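Local atomic coordinates of glycoside hydrolase YxiA (Bacillus licheniformis, PDB entry 3LV4), a protein that is a calcium-binding family 43 glycoside hydrolase that probably cleaves glycosidic bonds in L-arabinan, as related endo-1,5-alpha-L-arabinosidases do. Residues A[206-211]-A[294-299]; A[213-218]-A[233-238]. All coordinates share one frame; numbering follows the deposited sequence.

Contact 1. Residues A[206-211]-A[294-299]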
loop_
_atom_site.group_PDB
_atom_site.type_symbol
_atom_site.label_atom_id
_atom_site.label_comp_id
_atom_site.label_asym_id
_atom_site.label_seq_id
_atom_site.Cartn_x
_atom_site.Cartn_y
_atom_site.Cartn_z
ATOM N N LEU A 206 -6.644 6.354 2.613
ATOM C CA LEU A 206 -7.997 5.803 2.663
ATOM C C LEU A 206 -8.726 6.215 3.941
ATOM O O LEU A 206 -8.220 6.015 5.051
ATOM C CB LEU A 206 -7.961 4.269 2.575
ATOM C CG LEU A 206 -9.359 3.642 2.531
ATOM C CD1 LEU A 206 -10.020 3.999 1.203
ATOM C CD2 LEU A 206 -9.328 2.139 2.720
ATOM N N TYR A 207 -9.921 6.776 3.780
ATOM C CA TYR A 207 -10.785 7.122 4.905
ATOM C C TYR A 207 -11.637 5.928 5.314
ATOM O O TYR A 207 -12.144 5.202 4.465
ATOM C CB TYR A 207 -11.708 8.272 4.509
ATOM C CG TYR A 207 -12.625 8.762 5.612
ATOM C CD1 TYR A 207 -13.975 8.413 5.636
ATOM C CD2 TYR A 207 -12.148 9.595 6.622
ATOM C CE1 TYR A 207 -14.821 8.884 6.644
ATOM C CE2 TYR A 207 -12.984 10.067 7.620
ATOM C CZ TYR A 207 -14.314 9.710 7.629
ATOM O OH TYR A 207 -15.134 10.185 8.636
ATOM N N HIS A 208 -11.805 5.720 6.611
ATOM C CA HIS A 208 -12.757 4.707 7.067
ATOM C C HIS A 208 -13.863 5.379 7.860
ATOM O O HIS A 208 -13.589 6.085 8.834
ATOM C CB HIS A 208 -12.085 3.628 7.910
ATOM C CG HIS A 208 -12.922 2.393 8.059
ATOM N ND1 HIS A 208 -14.009 2.330 8.900
ATOM C CD2 HIS A 208 -12.837 1.184 7.453
ATOM C CE1 HIS A 208 -14.560 1.125 8.812
ATOM N NE2 HIS A 208 -13.870 0.415 7.940
ATOM N N PRO A 209 -15.121 5.180 7.433
ATOM C CA PRO A 209 -16.266 5.869 8.045
ATOM C C PRO A 209 -16.562 5.443 9.483
ATOM O O PRO A 209 -17.220 6.199 10.203
ATOM C CB PRO A 209 -17.452 5.472 7.148
ATOM C CG PRO A 209 -16.873 4.846 5.952
ATOM C CD PRO A 209 -15.520 4.332 6.298
ATOM N N GLU A 210 -16.113 4.262 9.901
ATOM C CA GLU A 210 -16.389 3.810 11.272
ATOM C C GLU A 210 -15.481 4.469 12.299
ATOM O O GLU A 210 -15.923 4.851 13.379
ATOM C CB GLU A 210 -16.251 2.296 11.397
ATOM C CG GLU A 210 -17.422 1.522 10.848
ATOM C CD GLU A 210 -17.360 0.064 11.246
ATOM O OE1 GLU A 210 -17.998 -0.311 12.260
ATOM O OE2 GLU A 210 -16.659 -0.704 10.553
ATOM N N THR A 211 -14.202 4.585 11.967
ATOM C CA THR A 211 -13.237 5.180 12.883
ATOM C C THR A 211 -13.091 6.680 12.640
ATOM O O THR A 211 -12.618 7.410 13.514
ATOM C CB THR A 211 -11.848 4.541 12.725
ATOM O OG1 THR A 211 -11.350 4.818 11.414
ATOM C CG2 THR A 211 -11.910 3.037 12.940
ATOM N N ALA A 294 -5.833 0.728 -1.627
ATOM C CA ALA A 294 -6.797 0.179 -0.683
ATOM C C ALA A 294 -8.181 0.665 -1.066
ATOM O O ALA A 294 -8.330 1.727 -1.676
ATOM C CB ALA A 294 -6.440 0.583 0.740
ATOM N N PHE A 295 -9.190 -0.126 -0.725
ATOM C CA PHE A 295 -10.546 0.127 -1.177
ATOM C C PHE A 295 -11.489 -0.133 -0.027
ATOM O O PHE A 295 -11.374 -1.156 0.656
ATOM C CB PHE A 295 -10.878 -0.818 -2.341
ATOM C CG PHE A 295 -12.218 -0.580 -2.957
ATOM C CD1 PHE A 295 -12.380 0.408 -3.930
ATOM C CD2 PHE A 295 -13.310 -1.358 -2.601
ATOM C CE1 PHE A 295 -13.606 0.628 -4.519
ATOM C CE2 PHE A 295 -14.549 -1.139 -3.188
ATOM C CZ PHE A 295 -14.696 -0.146 -4.148
ATOM N N TYR A 296 -12.407 0.803 0.196
ATOM C CA TYR A 296 -13.502 0.608 1.135
ATOM C C TYR A 296 -14.822 0.458 0.367
ATOM O O TYR A 296 -15.179 1.313 -0.447
ATOM C CB TYR A 296 -13.587 1.764 2.142
ATOM C CG TYR A 296 -14.844 1.699 2.978
ATOM C CD1 TYR A 296 -14.949 0.806 4.030
ATOM C CD2 TYR A 296 -15.936 2.515 2.695
ATOM C CE1 TYR A 296 -16.107 0.724 4.784
ATOM C CE2 TYR A 296 -17.092 2.445 3.446
ATOM C CZ TYR A 296 -17.174 1.543 4.488
ATOM O OH TYR A 296 -18.331 1.462 5.234
ATOM N N ASP A 297 -15.533 -0.640 0.616
ATOM C CA ASP A 297 -16.783 -0.932 -0.091
ATOM C C ASP A 297 -17.974 -0.489 0.762
ATOM O O ASP A 297 -18.278 -1.117 1.770
ATOM C CB ASP A 297 -16.859 -2.434 -0.395
ATOM C CG ASP A 297 -18.070 -2.814 -1.237
ATOM O OD1 ASP A 297 -19.099 -2.120 -1.171
ATOM O OD2 ASP A 297 -17.994 -3.827 -1.960
ATOM N N GLU A 298 -18.634 0.596 0.352
ATOM C CA GLU A 298 -19.738 1.178 1.114
ATOM C C GLU A 298 -20.875 0.188 1.310
ATOM O O GLU A 298 -21.528 0.184 2.344
ATOM C CB GLU A 298 -20.293 2.417 0.403
ATOM C CG GLU A 298 -19.379 3.624 0.387
ATOM C CD GLU A 298 -20.056 4.843 -0.226
ATOM O OE1 GLU A 298 -20.638 4.712 -1.327
ATOM O OE2 GLU A 298 -20.011 5.931 0.395
ATOM N N LYS A 299 -21.116 -0.642 0.304
ATOM C CA LYS A 299 -22.237 -1.577 0.349
ATOM C C LYS A 299 -22.030 -2.674 1.390
ATOM O O LYS A 299 -22.937 -2.984 2.168
ATOM C CB LYS A 299 -22.466 -2.197 -1.027
ATOM C CG LYS A 299 -23.601 -3.206 -1.072
ATOM C CD LYS A 299 -23.783 -3.752 -2.482
ATOM C CE LYS A 299 -24.794 -4.888 -2.513
ATOM N NZ LYS A 299 -24.865 -5.530 -3.859
#
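Leu206 to His208 and Ala294 to Tyr296 run in roughly the same direction, their short strand axes inclined at 30° and 7.6 Å apart at closest approach, too far for backbone pairing, so the two strands meet through side chains. Leu206 reaches across with both methyls. Its CG stands anti to the backbone N (chi1 -176°), which sends CD2 to 3.8 Å from CB of Ala294, while CD1 lies alongside the backbone N of Tyr296, 4.1 Å away.

Further along, the ring of Tyr296 is the main surface of the contact. Pro209 covers one face of it: CD sits nearly over the centre of the ring, 3.8 Å from the centroid of Tyr296, a CH-pi contact. The neighbouring CG of Pro209 leans toward the hydroxyl end of the ring, 3.5 Å from CE2 of Tyr296. His208 meets the same phenol differently. The two form an inclined edge-to-face pair, the edge of Tyr296 turned toward the imidazole, with centroids 5.1 Å apart and planes at 63°. The turn of the imidazole is steadied from its own segment, because ND1 of His208 accepts the backbone N-H of Glu210 at 3.0 Å, the donor tilted out of the ring plane. Ser303 of strand 303-310 touches both His208 and Tyr296.

Strand 200-208 and strand 285-296 belong to different sheets of the family 43 catalytic region. Such packing between the strands of neighbouring blades is characteristic of the five-bladed beta-propeller of this family.

Contact 2. Residues A[213-218]-A[233-238]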
loop_
_atom_site.group_PDB
_atom_site.type_symbol
_atom_site.label_atom_id
_atom_site.label_comp_id
_atom_site.label_asym_id
_atom_site.label_seq_id
_atom_site.Cartn_x
_atom_site.Cartn_y
_atom_site.Cartn_z
ATOM N N TYR A 213 -11.021 8.100 10.695
ATOM C CA TYR A 213 -9.629 8.444 10.417
ATOM C C TYR A 213 -9.325 8.300 8.938
ATOM O O TYR A 213 -9.874 7.414 8.257
ATOM C CB TYR A 213 -8.669 7.521 11.162
ATOM C CG TYR A 213 -8.516 7.814 12.631
ATOM C CD1 TYR A 213 -7.685 8.837 13.077
ATOM C CD2 TYR A 213 -9.176 7.044 13.578
ATOM C CE1 TYR A 213 -7.538 9.089 14.431
ATOM C CE2 TYR A 213 -9.037 7.292 14.926
ATOM C CZ TYR A 213 -8.220 8.310 15.349
ATOM O OH TYR A 213 -8.084 8.540 16.700
ATOM N N TYR A 214 -8.445 9.172 8.453
ATOM C CA TYR A 214 -7.748 8.948 7.199
ATOM C C TYR A 214 -6.498 8.125 7.512
ATOM O O TYR A 214 -5.748 8.442 8.443
ATOM C CB TYR A 214 -7.350 10.275 6.542
ATOM C CG TYR A 214 -8.542 11.096 6.118
ATOM C CD1 TYR A 214 -9.181 11.942 7.019
ATOM C CD2 TYR A 214 -9.034 11.016 4.825
ATOM C CE1 TYR A 214 -10.272 12.689 6.647
ATOM C CE2 TYR A 214 -10.133 11.760 4.434
ATOM C CZ TYR A 214 -10.748 12.596 5.352
ATOM O OH TYR A 214 -11.842 13.338 4.978
ATOM N N TYR A 215 -6.290 7.056 6.749
ATOM C CA TYR A 215 -5.094 6.230 6.899
ATOM C C TYR A 215 -4.103 6.466 5.778
ATOM O O TYR A 215 -4.421 6.285 4.598
ATOM C CB TYR A 215 -5.460 4.744 6.989
ATOM C CG TYR A 215 -6.331 4.466 8.183
ATOM C CD1 TYR A 215 -5.774 4.117 9.409
ATOM C CD2 TYR A 215 -7.714 4.591 8.097
ATOM C CE1 TYR A 215 -6.577 3.886 10.515
ATOM C CE2 TYR A 215 -8.522 4.367 9.199
ATOM C CZ TYR A 215 -7.950 4.012 10.400
ATOM O OH TYR A 215 -8.759 3.789 11.487
ATOM N N LEU A 216 -2.899 6.879 6.163
ATOM C CA LEU A 216 -1.806 7.050 5.215
ATOM C C LEU A 216 -1.015 5.754 5.123
ATOM O O LEU A 216 -0.243 5.422 6.029
ATOM C CB LEU A 216 -0.895 8.191 5.660
ATOM C CG LEU A 216 0.413 8.388 4.889
ATOM C CD1 LEU A 216 0.130 8.732 3.418
ATOM C CD2 LEU A 216 1.229 9.489 5.563
ATOM N N TYR A 217 -1.238 5.009 4.042
ATOM C CA TYR A 217 -0.436 3.838 3.735
ATOM C C TYR A 217 0.801 4.286 2.980
ATOM O O TYR A 217 0.767 5.278 2.249
ATOM C CB TYR A 217 -1.230 2.834 2.892
ATOM C CG TYR A 217 -2.378 2.210 3.642
ATOM C CD1 TYR A 217 -3.636 2.802 3.649
ATOM C CD2 TYR A 217 -2.204 1.031 4.355
ATOM C CE1 TYR A 217 -4.689 2.228 4.334
ATOM C CE2 TYR A 217 -3.245 0.452 5.046
ATOM C CZ TYR A 217 -4.482 1.054 5.037
ATOM O OH TYR A 217 -5.512 0.475 5.726
HETATM N N MSE A 218 1.896 3.558 3.172
HETATM C CA MSE A 218 3.141 3.859 2.493
HETATM C C MSE A 218 4.040 2.639 2.525
HETATM O O MSE A 218 3.828 1.717 3.320
HETATM C CB MSE A 218 3.832 5.054 3.149
HETATM C CG MSE A 218 3.923 4.950 4.634
HETATM SE SE MSE A 218 4.180 6.702 5.476
HETATM C CE MSE A 218 3.501 6.213 7.252
ATOM N N VAL A 233 1.502 2.070 7.981
ATOM C CA VAL A 233 0.351 2.957 7.995
ATOM C C VAL A 233 0.449 3.934 9.166
ATOM O O VAL A 233 1.096 3.646 10.191
ATOM C CB VAL A 233 -0.965 2.139 8.038
ATOM C CG1 VAL A 233 -1.110 1.405 9.387
ATOM C CG2 VAL A 233 -2.179 3.024 7.730
ATOM N N ALA A 234 -0.162 5.103 8.984
ATOM C CA ALA A 234 -0.272 6.117 10.016
ATOM C C ALA A 234 -1.664 6.708 9.857
ATOM O O ALA A 234 -2.340 6.428 8.861
ATOM C CB ALA A 234 0.803 7.192 9.823
ATOM N N ARG A 235 -2.121 7.507 10.813
ATOM C CA ARG A 235 -3.489 8.016 10.708
ATOM C C ARG A 235 -3.636 9.463 11.167
ATOM O O ARG A 235 -2.810 9.984 11.919
ATOM C CB ARG A 235 -4.470 7.119 11.478
ATOM C CG ARG A 235 -4.389 7.273 12.994
ATOM C CD ARG A 235 -5.239 6.235 13.703
ATOM N NE ARG A 235 -5.212 6.441 15.148
ATOM C CZ ARG A 235 -5.868 5.696 16.030
ATOM N NH1 ARG A 235 -6.616 4.673 15.625
ATOM N NH2 ARG A 235 -5.774 5.975 17.323
ATOM N N SER A 236 -4.706 10.094 10.702
ATOM C CA SER A 236 -5.019 11.480 11.023
ATOM C C SER A 236 -6.521 11.682 10.902
ATOM O O SER A 236 -7.176 11.015 10.110
ATOM C CB SER A 236 -4.312 12.425 10.042
ATOM O OG SER A 236 -4.581 13.786 10.354
ATOM N N LYS A 237 -7.070 12.608 11.676
ATOM C CA LYS A 237 -8.463 12.995 11.482
ATOM C C LYS A 237 -8.633 13.868 10.231
ATOM O O LYS A 237 -9.755 14.084 9.774
ATOM C CB LYS A 237 -9.019 13.694 12.727
ATOM C CG LYS A 237 -9.178 12.764 13.935
ATOM C CD LYS A 237 -10.256 11.708 13.711
ATOM C CE LYS A 237 -10.573 10.943 15.004
ATOM N NZ LYS A 237 -11.631 9.878 14.811
ATOM N N ASN A 238 -7.521 14.349 9.675
ATOM C CA ASN A 238 -7.548 15.177 8.464
ATOM C C ASN A 238 -6.858 14.507 7.287
ATOM O O ASN A 238 -5.871 13.810 7.473
ATOM C CB ASN A 238 -6.858 16.513 8.713
ATOM C CG ASN A 238 -7.280 17.151 10.019
ATOM O OD1 ASN A 238 -6.443 17.474 10.865
ATOM N ND2 ASN A 238 -8.577 17.335 10.191
#
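The antiparallel hairpin of strands 213-220 and 230-236, part of one blade of the family 43 beta-propeller, is held here by two hydrogen-bonded pairs, Tyr214 with Ser236 and Leu216 with Ala234. In the first, the N of Tyr214 gives to O of Ser236 at 2.8 Å, and N of Ser236 returns a bond to O of Tyr214. The equivalent bonds join Leu216 and Ala234. Tyr215 with Arg235 and Tyr217 with Val233 form the intervening non-hydrogen-bonded pairs, whose side chains share one face of the sheet.

On that face CG2 of Val233 lies over the ring of Tyr217, 3.9 Å from its centroid, and also meets CB of Tyr215.

Near the open end of the hairpin, the Tyr213 ring is sandwiched between two basic chains. Arg235 is extended from CG to NE, which lays CD over the ring centre in a CH-pi contact, 3.6 Å from the centroid of Tyr213, and carries the guanidinium flat over its hydroxyl end, a cation-pi stack with the planes only 3° apart. Lys237, bent at chi2 (-67°), comes back over the opposite face, where its NZ makes a second cation-pi contact 3.8 Å from the Tyr213 centroid. An alanine in place of Tyr213 would probably leave the Arg235 and Lys237 chains without the surface between them, both cation-pi contacts lost and the two groups freer to turn.

Arg235 NH1 also donates to O of Gln330, which anchors the guanidinium beyond the stack. Two like charges on opposite sides of one aromatic ring imply that its pi electrons probably offset part of their mutual repulsion; the carbonyl partners, O of Gln330 for Arg235 and, through a weak bond, O of Thr211 for Lys237, would probably help to offset the charge.

How the contacts relate
The centres of the two contacts lie 12 Å apart, and strand 200-208 of contact 1 is the immediate neighbour of strand 213-220 of contact 2 in one sheet. Backbone contacts join them, with O of Leu206 at 2.8 Å from N of Tyr215, a probable hydrogen bond. Along the chain the order is 206-211, 213-218, 233-238 and then 294-299, so contact 2 falls entirely within the interval spanned by contact 1. Contact 2 pairs adjacent strands within a blade; contact 1 packs strand 200-208 against strand 285-296 of the neighbouring blade, in a propeller whose strand 200-208 also carries the predicted proton donor, Glu201.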